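PDB 2NS0: S-adenosylmethionine tRNA ribosyltransferase, which is of unknown function but probably has a helix-turn-helix-type fold and may bind nucleic acid. Local coordinates for residues R52-A56 with G57-V61. Sequence-based numbering, arbitrary orientation.
Sequences RLADA and GEVEV
Leu53 O, in the last turn of a helix, accepts two backbone N-H groups from the residues that lead into the following strand. Glu58 N approaches it at 3.0 Å, and Val59 N adds a weak, longer bond at 3.4 Å. Gly57 N donates to Ala54 O, 2.9 Å away, from well above the plane of that carbonyl. With Gly57 at positive phi (83°), this is a Schellman motif; a CB at Gly57 would clash with Ala56 O. A water donates to both Ala54 O and Val59 O, bridging helix and strand, while Ala54 CA directs its hydrogen at Val59 O (3.3 Å).

The apolar part is small. Val59 CG2, lodged between its own backbone N and carbonyl carbon while CG1 lies anti to the carbonyl carbon (chi1 -54°), meets Leu53 CB at 3.7 Å and lies more loosely against Ala54 CB (4.4 Å). The extended Glu58 chain passes obliquely by Leu53, bringing Glu58 OE1 to 3.8 Å from Leu53 CD2, and that carboxylate oxygen forms a salt bridge with Arg13. A leucine in place of Glu58 would probably leave Arg13 without its carboxylate mate at this turn.

The turn thus joins helix 43-55 to strand 59-63, the central strand of a three-stranded antiparallel sheet. Leu53 and Val59 both pack on helix 5-18, through Ile12 and Leu16 respectively, and Val59 also touches Ile79 and Trp81 of the neighbouring strand 78-81.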
loop_
_atom_site.group_PDB
_atom_site.type_symbol
_atom_site.label_atom_id
_atom_site.label_comp_id
_atom_site.label_asym_id
_atom_site.label_seq_id
_atom_site.Cartn_x
_atom_site.Cartn_y
_atom_site.Cartn_z
ATOM N N ARG A 52 3.198 0.087 8.082
ATOM C CA ARG A 52 3.199 1.254 8.949
ATOM C C ARG A 52 1.862 2.024 8.958
ATOM O O ARG A 52 1.383 2.415 10.018
ATOM C CB ARG A 52 4.387 2.182 8.622
ATOM C CG ARG A 52 5.741 1.586 9.028
ATOM C CD ARG A 52 6.918 2.593 8.834
ATOM N NE ARG A 52 6.954 3.127 7.475
ATOM C CZ ARG A 52 7.625 2.586 6.454
ATOM N NH1 ARG A 52 8.370 1.492 6.614
ATOM N NH2 ARG A 52 7.563 3.163 5.260
ATOM N N LEU A 53 1.259 2.245 7.788
ATOM C CA LEU A 53 -0.023 2.935 7.724
ATOM C C LEU A 53 -1.171 2.102 8.292
ATOM O O LEU A 53 -2.135 2.641 8.827
ATOM C CB LEU A 53 -0.339 3.369 6.282
ATOM C CG LEU A 53 0.597 4.455 5.757
ATOM C CD1 LEU A 53 0.144 4.849 4.328
ATOM C CD2 LEU A 53 0.639 5.635 6.654
ATOM N N ALA A 54 -1.064 0.781 8.171
ATOM C CA ALA A 54 -1.984 -0.149 8.823
ATOM C C ALA A 54 -1.846 -0.097 10.343
ATOM O O ALA A 54 -2.838 -0.045 11.036
ATOM C CB ALA A 54 -1.783 -1.603 8.281
ATOM N N ASP A 55 -0.623 -0.113 10.858
ATOM C CA ASP A 55 -0.385 0.004 12.308
ATOM C C ASP A 55 -1.005 1.311 12.882
ATOM O O ASP A 55 -1.507 1.334 14.014
ATOM C CB ASP A 55 1.110 -0.034 12.627
ATOM C CG ASP A 55 1.759 -1.415 12.365
ATOM O OD1 ASP A 55 1.029 -2.421 12.245
ATOM O OD2 ASP A 55 3.005 -1.477 12.244
ATOM N N ALA A 56 -0.998 2.372 12.074
ATOM C CA ALA A 56 -1.496 3.673 12.468
ATOM C C ALA A 56 -3.013 3.730 12.326
ATOM O O ALA A 56 -3.625 4.665 12.753
ATOM C CB ALA A 56 -0.850 4.728 11.632
ATOM N N GLY A 57 -3.599 2.706 11.718
ATOM C CA GLY A 57 -5.024 2.595 11.580
ATOM C C GLY A 57 -5.578 3.365 10.401
ATOM O O GLY A 57 -6.787 3.370 10.228
ATOM N N GLU A 58 -4.706 3.976 9.590
ATOM C CA GLU A 58 -5.107 4.762 8.400
ATOM C C GLU A 58 -5.630 3.920 7.212
ATOM O O GLU A 58 -6.587 4.315 6.509
ATOM C CB GLU A 58 -3.918 5.578 7.901
ATOM C CG GLU A 58 -3.441 6.579 8.941
ATOM C CD GLU A 58 -2.560 7.685 8.361
ATOM O OE1 GLU A 58 -2.418 7.763 7.123
ATOM O OE2 GLU A 58 -2.047 8.485 9.171
ATOM N N VAL A 59 -4.975 2.788 6.974
ATOM C CA VAL A 59 -5.355 1.890 5.910
ATOM C C VAL A 59 -5.485 0.487 6.480
ATOM O O VAL A 59 -4.985 0.223 7.582
ATOM C CB VAL A 59 -4.301 1.890 4.730
ATOM C CG1 VAL A 59 -4.035 3.331 4.198
ATOM C CG2 VAL A 59 -3.022 1.141 5.102
ATOM N N GLU A 60 -6.171 -0.389 5.737
ATOM C CA GLU A 60 -6.129 -1.833 5.973
ATOM C C GLU A 60 -5.592 -2.538 4.737
ATOM O O GLU A 60 -5.819 -2.109 3.580
ATOM C CB GLU A 60 -7.524 -2.405 6.260
ATOM C CG GLU A 60 -8.119 -1.940 7.574
ATOM C CD GLU A 60 -9.586 -2.223 7.668
ATOM O OE1 GLU A 60 -10.324 -1.914 6.694
ATOM O OE2 GLU A 60 -9.992 -2.787 8.708
ATOM N N VAL A 61 -4.927 -3.654 4.977
ATOM C CA VAL A 61 -4.428 -4.464 3.885
ATOM C C VAL A 61 -5.268 -5.743 3.936
ATOM O O VAL A 61 -5.524 -6.284 5.043
ATOM C CB VAL A 61 -2.916 -4.812 4.098
ATOM C CG1 VAL A 61 -2.436 -5.828 3.047
ATOM C CG2 VAL A 61 -2.020 -3.535 4.165
HETATM O O HOH W 1 -5.362 -0.839 10.139
#